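Local coordinates for protein arabinan endo-1,5-alpha-l-arabinosidase A (Cellvibrio cellulosa, PDB 1GYH) that cleaves the alpha-1,5-arabinofuranosyl bonds of linear arabinan, giving almost exclusively arabinotriose, in the breakdown of plant cell walls, at residues Y273-A278 and Q287-L292; K255-L260 and K307-Y312. All coordinates share one frame; numbering follows the deposited sequence.

How the contacts relate
Both contacts involve the same four-stranded antiparallel sheet of the propeller. Contact 1 pairs its two central strands, 271-280 and 286-296, in an almost wholly buried place; contact 2 lays the single-turn helix 308-311 against the beginning of one of the two outermost strands, 257-268, farther from the chain's centre and with an exposed arginine, Arg256, among its partners. Main-chain hydrogen bonds and aliphatic packing carry contact 1, whereas contact 2 depends on side chains: a salt bridge, an indole N-H and a leucine over an indole face. Lys290 ties the two together, its NZ hydrogen-bonded to the carbonyl oxygens of Leu309 and Tyr312 while its CE packs on Trp257 CH2.

Contact 1 of 2, residues Y273-A278 and Q287-L292; sequences YLVLHA and QKLKIL
The imidazole of His277 stacks on His8, and the ring of Tyr279 meets it at a steep tilt; Gln287 CB approaches obliquely, 4.3 Å from His277 CD2. His277 ND1 is hydrogen-bonded to the backbone N of Asp9, the probable catalytic proton acceptor. Gln287 probably binds substrate, so this end of the hairpin borders the active site. The Tyr273 ring meets Trp268, and Ile291 CG2 comes obliquely to within 4.1 Å of Tyr273 CD2. Segments 273-278 and 287-292 run antiparallel as the two strands of a beta hairpin, in one blade of the five-bladed propeller. Three hydrogen-bonded pairs, Leu274-Leu292, Leu276-Lys290 and Ala278-Lys288, alternate with the non-hydrogen-bonded pairs Val275-Ile291 and His277-Leu289. The straightest bond runs from Leu292 N to Leu274 O (2.9 Å, 170° at the hydrogen); Lys288 N reaches Ala278 O from above the carbonyl plane. On the face carrying Val275, His277, Leu289 and Ile291, the side chains of Val275 and Leu289 cross obliquely, CG1 of the first 4.0 Å from CD1 of the second, and Met12 of strand 11-15 touches Val275 and Ile291. On the other face, Leu276 has CG in the crowded position between N and carbonyl carbon (chi1 60°); its CD1 lies 3.7 Å from Lys290 CB, and its CG packs loosely on Leu292 CD1. Lys288, bent at chi2 and chi4, carries its ammonium away to salt bridges with Glu280 and Asp283.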
ATOM      1  N   TYR A 273      -2.840 -11.132   9.603  1.00 15.83           N
ATOM      2  CA  TYR A 273      -3.245  -9.802  10.057  1.00 14.67           C
ATOM      3  C   TYR A 273      -3.498  -8.875   8.859  1.00 14.67           C
ATOM      4  O   TYR A 273      -2.786  -8.889   7.867  1.00 15.25           O
ATOM      5  CB  TYR A 273      -2.193  -9.207  10.993  1.00 14.25           C
ATOM      6  CG  TYR A 273      -1.937 -10.051  12.272  1.00 15.62           C
ATOM      7  CD1 TYR A 273      -1.008 -11.087  12.256  1.00 18.18           C
ATOM      8  CD2 TYR A 273      -2.611  -9.791  13.474  1.00 17.14           C
ATOM      9  CE1 TYR A 273      -0.759 -11.867  13.398  1.00 15.87           C
ATOM     10  CE2 TYR A 273      -2.375 -10.563  14.640  1.00 15.18           C
ATOM     11  CZ  TYR A 273      -1.430 -11.584  14.584  1.00 16.45           C
ATOM     12  OH  TYR A 273      -1.122 -12.340  15.696  1.00 15.92           O
ATOM     13  N   LEU A 274      -4.558  -8.113   8.963  1.00 14.19           N
ATOM     14  CA  LEU A 274      -4.918  -7.056   8.011  1.00 13.81           C
ATOM     15  C   LEU A 274      -4.588  -5.680   8.682  1.00 13.81           C
ATOM     16  O   LEU A 274      -4.970  -5.450   9.826  1.00 14.37           O
ATOM     17  CB  LEU A 274      -6.414  -7.136   7.735  1.00 13.71           C
ATOM     18  CG  LEU A 274      -6.929  -6.151   6.654  1.00 15.19           C
ATOM     19  CD1 LEU A 274      -6.479  -6.518   5.307  1.00 19.51           C
ATOM     20  CD2 LEU A 274      -8.438  -6.077   6.671  1.00 17.69           C
ATOM     21  N   VAL A 275      -3.890  -4.798   7.961  1.00 13.09           N
ATOM     22  CA  VAL A 275      -3.378  -3.495   8.492  1.00 12.80           C
ATOM     23  C   VAL A 275      -3.956  -2.399   7.562  1.00 13.33           C
ATOM     24  O   VAL A 275      -3.817  -2.483   6.355  1.00 12.77           O
ATOM     25  CB  VAL A 275      -1.840  -3.459   8.507  1.00 13.16           C
ATOM     26  CG1 VAL A 275      -1.261  -2.150   9.117  1.00 12.88           C
ATOM     27  CG2 VAL A 275      -1.293  -4.604   9.351  1.00 13.41           C
ATOM     28  N   LEU A 276      -4.640  -1.420   8.122  1.00 13.29           N
ATOM     29  CA  LEU A 276      -5.328  -0.397   7.310  1.00 13.42           C
ATOM     30  C   LEU A 276      -5.534   0.924   8.067  1.00 12.97           C
ATOM     31  O   LEU A 276      -5.275   1.009   9.277  1.00 11.67           O
ATOM     32  CB  LEU A 276      -6.687  -0.931   6.827  1.00 13.32           C
ATOM     33  CG  LEU A 276      -7.762  -1.371   7.832  1.00 17.02           C
ATOM     34  CD1 LEU A 276      -8.401  -0.169   8.511  1.00 21.23           C
ATOM     35  CD2 LEU A 276      -8.854  -2.123   7.133  1.00 21.10           C
ATOM     36  N   HIS A 277      -5.989   1.961   7.349  1.00 12.12           N
ATOM     37  CA  HIS A 277      -6.461   3.165   8.028  1.00 12.26           C
ATOM     38  C   HIS A 277      -7.962   3.297   7.899  1.00 12.13           C
ATOM     39  O   HIS A 277      -8.558   2.798   6.940  1.00 13.46           O
ATOM     40  CB  HIS A 277      -5.734   4.444   7.566  1.00 12.95           C
ATOM     41  CG  HIS A 277      -6.098   4.912   6.188  1.00 13.24           C
ATOM     42  ND1 HIS A 277      -5.224   4.820   5.123  1.00 13.21           N
ATOM     43  CD2 HIS A 277      -7.218   5.504   5.707  1.00 14.48           C
ATOM     44  CE1 HIS A 277      -5.789   5.336   4.045  1.00 11.62           C
ATOM     45  NE2 HIS A 277      -7.007   5.740   4.362  1.00 14.13           N
ATOM     46  N   ALA A 278      -8.555   3.964   8.874  1.00 12.13           N
ATOM     47  CA  ALA A 278      -9.980   4.162   8.933  1.00 11.88           C
ATOM     48  C   ALA A 278     -10.307   5.533   9.513  1.00 11.55           C
ATOM     49  O   ALA A 278      -9.738   5.928  10.527  1.00  9.96           O
ATOM     50  CB  ALA A 278     -10.647   3.022   9.765  1.00 12.65           C
ATOM     51  N   GLN A 287      -8.017   9.821  10.244  1.00 12.98           N
ATOM     52  CA  GLN A 287      -7.561   8.471   9.931  1.00 13.25           C
ATOM     53  C   GLN A 287      -6.746   7.902  11.119  1.00 14.04           C
ATOM     54  O   GLN A 287      -5.827   8.558  11.625  1.00 13.85           O
ATOM     55  CB  GLN A 287      -6.681   8.514   8.675  1.00 13.34           C
ATOM     56  CG  GLN A 287      -5.588   9.596   8.712  1.00 14.96           C
ATOM     57  CD  GLN A 287      -5.944  10.910   7.974  1.00 16.13           C
ATOM     58  OE1 GLN A 287      -7.119  11.323   7.911  1.00 14.69           O
ATOM     59  NE2 GLN A 287      -4.913  11.591   7.473  1.00 17.49           N
ATOM     60  N   LYS A 288      -7.131   6.698  11.581  1.00 13.87           N
ATOM     61  CA  LYS A 288      -6.415   5.995  12.624  1.00 13.12           C
ATOM     62  C   LYS A 288      -5.914   4.642  12.074  1.00 12.47           C
ATOM     63  O   LYS A 288      -6.550   4.026  11.200  1.00 11.70           O
ATOM     64  CB  LYS A 288      -7.343   5.747  13.809  1.00 12.86           C
ATOM     65  CG  LYS A 288      -7.977   6.964  14.443  1.00 15.21           C
ATOM     66  CD  LYS A 288      -7.002   8.042  14.862  1.00 14.15           C
ATOM     67  CE  LYS A 288      -7.670   9.163  15.696  1.00 13.56           C
ATOM     68  NZ  LYS A 288      -8.959   9.566  15.181  1.00 12.93           N
ATOM     69  N   LEU A 289      -4.773   4.197  12.609  1.00 12.06           N
ATOM     70  CA  LEU A 289      -4.290   2.833  12.417  1.00 12.76           C
ATOM     71  C   LEU A 289      -5.273   1.794  12.962  1.00 12.25           C
ATOM     72  O   LEU A 289      -5.786   1.927  14.083  1.00 12.15           O
ATOM     73  CB  LEU A 289      -2.966   2.646  13.143  1.00 12.29           C
ATOM     74  CG  LEU A 289      -2.402   1.205  13.064  1.00 13.32           C
ATOM     75  CD1 LEU A 289      -2.008   0.859  11.654  1.00 14.07           C
ATOM     76  CD2 LEU A 289      -1.242   1.087  13.975  1.00 14.28           C
ATOM     77  N   LYS A 290      -5.499   0.744  12.177  1.00 12.90           N
ATOM     78  CA  LYS A 290      -6.274  -0.414  12.645  1.00 12.90           C
ATOM     79  C   LYS A 290      -5.564  -1.714  12.184  1.00 13.42           C
ATOM     80  O   LYS A 290      -5.142  -1.823  11.037  1.00 13.85           O
ATOM     81  CB  LYS A 290      -7.735  -0.368  12.196  1.00 11.97           C
ATOM     82  CG  LYS A 290      -8.571   0.705  12.763  1.00 12.57           C
ATOM     83  CD  LYS A 290      -8.764   0.686  14.292  1.00 15.16           C
ATOM     84  CE  LYS A 290      -9.303   2.006  14.810  1.00 15.15           C
ATOM     85  NZ  LYS A 290      -9.614   2.042  16.279  1.00 11.98           N
ATOM     86  N   ILE A 291      -5.366  -2.641  13.124  1.00 13.56           N
ATOM     87  CA  ILE A 291      -4.855  -3.995  12.849  1.00 14.00           C
ATOM     88  C   ILE A 291      -5.963  -4.982  13.276  1.00 14.15           C
ATOM     89  O   ILE A 291      -6.466  -4.910  14.409  1.00 13.40           O
ATOM     90  CB  ILE A 291      -3.571  -4.278  13.657  1.00 14.28           C
ATOM     91  CG1 ILE A 291      -2.508  -3.226  13.352  1.00 13.42           C
ATOM     92  CG2 ILE A 291      -3.065  -5.716  13.364  1.00 15.23           C
ATOM     93  CD1 ILE A 291      -1.223  -3.390  14.060  1.00 12.18           C
ATOM     94  N   LEU A 292      -6.391  -5.827  12.342  1.00 14.66           N
ATOM     95  CA  LEU A 292      -7.479  -6.783  12.537  1.00 14.65           C
ATOM     96  C   LEU A 292      -6.967  -8.198  12.315  1.00 14.45           C
ATOM     97  O   LEU A 292      -6.060  -8.415  11.491  1.00 12.58           O
ATOM     98  CB  LEU A 292      -8.629  -6.559  11.553  1.00 16.68           C
ATOM     99  CG  LEU A 292      -9.404  -5.215  11.654  1.00 15.65           C
ATOM    100  CD1 LEU A 292      -8.658  -4.228  10.917  1.00 22.26           C
ATOM    101  CD2 LEU A 292     -10.812  -5.332  11.023  1.00 20.46           C
TER

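Contact 2 of 2, residues K255-L260 and K307-Y312; sequences KRWVGL and KELDSY
Asp310 OD1 takes two hydrogen bonds from opposite sides of the carboxylate plane: Arg256 NE donates over 2.9 Å, and Trp257 NE1 reaches the same oxygen over 3.1 Å in a nearly straight bond (169°) lying in the indole plane. Asp310 OD2 offers its syn lone pair to Arg256 NH2 at 3.1 Å, so the guanidinium grips the carboxylate side-on, though the two planes are turned 44° apart. This double donation to OD1, with the positive charge beside it, would be expected to keep Asp310 ionised. Next to the salt bridge, Leu309 lays CB over one indole face as a CH-pi contact, 3.7 Å from Trp257 CD1, while its carbonyl O lies 3.4 Å from Trp257 CZ2. Farther in, Leu309 CD1 meets Leu260 CD2 at 3.5 Å, the two side chains crossing at about a right angle. A bend at chi3 (-50°) turns the Arg256 guanidinium to Asp310, and Asn254 OD1 accepts from the backbone N of both Arg256 and Trp257. The one-turn helix 308-311 thus sits on the start of strand 257-268, with Ile251 of strand 248-251 touching both Leu260 and Leu309, and Ala278 of strand 271-280 touching Trp257 and Leu260.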
ATOM      1  N   LYS A 255     -21.133   3.486  10.897  1.00 12.97           N
ATOM      2  CA  LYS A 255     -21.422   4.822  11.465  1.00 13.20           C
ATOM      3  C   LYS A 255     -20.234   5.482  12.194  1.00 12.87           C
ATOM      4  O   LYS A 255     -20.147   6.719  12.264  1.00 11.17           O
ATOM      5  CB  LYS A 255     -22.676   4.800  12.357  1.00 13.40           C
ATOM      6  CG  LYS A 255     -22.558   4.081  13.718  1.00 15.45           C
ATOM      7  CD  LYS A 255     -23.946   3.646  14.318  1.00 17.04           C
ATOM      8  CE  LYS A 255     -24.676   4.745  15.031  1.00 19.42           C
ATOM      9  NZ  LYS A 255     -25.931   4.265  15.747  1.00 19.87           N
ATOM     10  N   ARG A 256     -19.333   4.672  12.750  1.00 12.58           N
ATOM     11  CA  ARG A 256     -18.219   5.183  13.533  1.00 12.12           C
ATOM     12  C   ARG A 256     -16.964   5.395  12.686  1.00 11.74           C
ATOM     13  O   ARG A 256     -16.126   6.255  13.036  1.00 12.41           O
ATOM     14  CB  ARG A 256     -17.901   4.262  14.730  1.00 11.87           C
ATOM     15  CG  ARG A 256     -18.839   4.394  15.910  1.00 11.99           C
ATOM     16  CD  ARG A 256     -18.653   3.341  17.048  1.00 13.60           C
ATOM     17  NE  ARG A 256     -18.623   1.977  16.537  1.00 11.34           N
ATOM     18  CZ  ARG A 256     -19.684   1.301  16.091  1.00 13.36           C
ATOM     19  NH1 ARG A 256     -20.903   1.829  16.103  1.00 12.00           N
ATOM     20  NH2 ARG A 256     -19.521   0.067  15.638  1.00 14.55           N
ATOM     21  N   TRP A 257     -16.842   4.644  11.591  1.00 11.64           N
ATOM     22  CA  TRP A 257     -15.643   4.579  10.749  1.00 12.06           C
ATOM     23  C   TRP A 257     -16.070   4.779   9.297  1.00 13.54           C
ATOM     24  O   TRP A 257     -16.528   3.844   8.626  1.00 14.47           O
ATOM     25  CB  TRP A 257     -14.897   3.244  10.933  1.00 12.45           C
ATOM     26  CG  TRP A 257     -14.513   3.069  12.326  1.00 12.90           C
ATOM     27  CD1 TRP A 257     -15.197   2.364  13.278  1.00 12.19           C
ATOM     28  CD2 TRP A 257     -13.400   3.682  13.000  1.00 13.47           C
ATOM     29  NE1 TRP A 257     -14.567   2.485  14.493  1.00 14.18           N
ATOM     30  CE2 TRP A 257     -13.477   3.304  14.365  1.00 13.62           C
ATOM     31  CE3 TRP A 257     -12.342   4.526  12.592  1.00 13.24           C
ATOM     32  CZ2 TRP A 257     -12.532   3.722  15.328  1.00 13.19           C
ATOM     33  CZ3 TRP A 257     -11.418   4.953  13.548  1.00 13.74           C
ATOM     34  CH2 TRP A 257     -11.519   4.534  14.908  1.00 15.75           C
ATOM     35  N   VAL A 258     -15.984   6.027   8.813  1.00 14.13           N
ATOM     36  CA  VAL A 258     -16.595   6.390   7.524  1.00 13.66           C
ATOM     37  C   VAL A 258     -15.529   6.408   6.472  1.00 13.89           C
ATOM     38  O   VAL A 258     -14.769   7.365   6.323  1.00 14.19           O
ATOM     39  CB  VAL A 258     -17.390   7.703   7.630  1.00 13.58           C
ATOM     40  CG1 VAL A 258     -18.053   8.066   6.313  1.00 14.75           C
ATOM     41  CG2 VAL A 258     -18.445   7.570   8.682  1.00 13.98           C
ATOM     42  N   GLY A 259     -15.426   5.281   5.781  1.00 13.16           N
ATOM     43  CA  GLY A 259     -14.352   5.015   4.861  1.00 12.83           C
ATOM     44  C   GLY A 259     -13.178   4.350   5.521  1.00 12.97           C
ATOM     45  O   GLY A 259     -12.793   4.720   6.640  1.00 12.90           O
ATOM     46  N   LEU A 260     -12.594   3.378   4.820  1.00 12.37           N
ATOM     47  CA  LEU A 260     -11.425   2.671   5.328  1.00 13.28           C
ATOM     48  C   LEU A 260     -10.734   1.964   4.194  1.00 12.45           C
ATOM     49  O   LEU A 260     -11.334   1.731   3.177  1.00 13.28           O
ATOM     50  CB  LEU A 260     -11.829   1.713   6.489  1.00 14.02           C
ATOM     51  CG  LEU A 260     -12.937   0.653   6.284  1.00 16.14           C
ATOM     52  CD1 LEU A 260     -12.548  -0.463   5.401  1.00 18.84           C
ATOM     53  CD2 LEU A 260     -13.319   0.096   7.689  1.00 19.79           C
ATOM     54  N   LYS A 307     -16.020  -5.485  14.246  1.00 15.30           N
ATOM     55  CA  LYS A 307     -15.942  -5.006  15.629  1.00 15.31           C
ATOM     56  C   LYS A 307     -14.546  -4.635  16.064  1.00 13.73           C
ATOM     57  O   LYS A 307     -14.399  -3.781  16.933  1.00 11.32           O
ATOM     58  CB  LYS A 307     -16.554  -6.038  16.607  1.00 16.58           C
ATOM     59  CG  LYS A 307     -18.069  -6.155  16.434  1.00 18.99           C
ATOM     60  CD  LYS A 307     -18.658  -7.486  16.943  1.00 24.82           C
ATOM     61  CE  LYS A 307     -18.419  -7.726  18.391  1.00 26.78           C
ATOM     62  NZ  LYS A 307     -19.249  -8.902  18.879  1.00 33.03           N
ATOM     63  N   GLU A 308     -13.522  -5.255  15.457  1.00 12.89           N
ATOM     64  CA  GLU A 308     -12.138  -4.901  15.780  1.00 13.63           C
ATOM     65  C   GLU A 308     -11.721  -3.476  15.334  1.00 13.20           C
ATOM     66  O   GLU A 308     -10.730  -2.945  15.809  1.00 11.92           O
ATOM     67  CB  GLU A 308     -11.169  -5.953  15.237  1.00 13.19           C
ATOM     68  CG  GLU A 308     -11.352  -7.280  15.992  1.00 14.03           C
ATOM     69  CD  GLU A 308     -10.410  -8.395  15.546  1.00 14.31           C
ATOM     70  OE1 GLU A 308      -9.655  -8.211  14.592  1.00 13.91           O
ATOM     71  OE2 GLU A 308     -10.457  -9.470  16.170  1.00 15.19           O
ATOM     72  N   LEU A 309     -12.492  -2.860  14.435  1.00 12.50           N
ATOM     73  CA  LEU A 309     -12.323  -1.404  14.209  1.00 12.67           C
ATOM     74  C   LEU A 309     -12.466  -0.623  15.506  1.00 12.54           C
ATOM     75  O   LEU A 309     -11.788   0.402  15.671  1.00 13.57           O
ATOM     76  CB  LEU A 309     -13.284  -0.850  13.152  1.00 10.75           C
ATOM     77  CG  LEU A 309     -13.160  -1.422  11.762  1.00 11.77           C
ATOM     78  CD1 LEU A 309     -14.326  -0.979  10.893  1.00 12.12           C
ATOM     79  CD2 LEU A 309     -11.840  -1.096  11.081  1.00 11.43           C
ATOM     80  N   ASP A 310     -13.323  -1.082  16.429  1.00 13.03           N
ATOM     81  CA  ASP A 310     -13.462  -0.436  17.741  1.00 12.73           C
ATOM     82  C   ASP A 310     -12.496  -0.950  18.817  1.00 13.56           C
ATOM     83  O   ASP A 310     -12.015  -0.174  19.619  1.00 13.28           O
ATOM     84  CB  ASP A 310     -14.879  -0.561  18.259  1.00 13.64           C
ATOM     85  CG  ASP A 310     -15.893  -0.040  17.282  1.00 13.80           C
ATOM     86  OD1 ASP A 310     -15.842   1.190  16.997  1.00 14.56           O
ATOM     87  OD2 ASP A 310     -16.766  -0.782  16.757  1.00 14.27           O
ATOM     88  N   SER A 311     -12.224  -2.252  18.846  1.00 12.59           N
ATOM     89  CA  SER A 311     -11.456  -2.839  19.952  1.00 12.19           C
ATOM     90  C   SER A 311      -9.952  -2.797  19.763  1.00 11.91           C
ATOM     91  O   SER A 311      -9.212  -2.948  20.759  1.00 12.16           O
ATOM     92  CB  SER A 311     -11.907  -4.280  20.232  1.00 11.88           C
ATOM     93  OG  SER A 311     -11.763  -5.112  19.098  1.00 12.04           O
ATOM     94  N   TYR A 312      -9.482  -2.597  18.533  1.00 11.74           N
ATOM     95  CA  TYR A 312      -8.050  -2.306  18.316  1.00 12.10           C
ATOM     96  C   TYR A 312      -7.852  -0.791  18.510  1.00 12.50           C
ATOM     97  O   TYR A 312      -8.396   0.030  17.748  1.00 12.47           O
ATOM     98  CB  TYR A 312      -7.486  -2.735  16.985  1.00 12.00           C
ATOM     99  CG  TYR A 312      -6.067  -2.266  16.829  1.00 14.20           C
ATOM    100  CD1 TYR A 312      -5.005  -3.045  17.292  1.00 13.62           C
ATOM    101  CD2 TYR A 312      -5.771  -0.997  16.297  1.00 12.88           C
ATOM    102  CE1 TYR A 312      -3.693  -2.607  17.190  1.00 15.05           C
ATOM    103  CE2 TYR A 312      -4.451  -0.556  16.202  1.00 14.59           C
ATOM    104  CZ  TYR A 312      -3.420  -1.352  16.654  1.00 13.41           C
ATOM    105  OH  TYR A 312      -2.113  -0.914  16.592  1.00 12.36           O
TER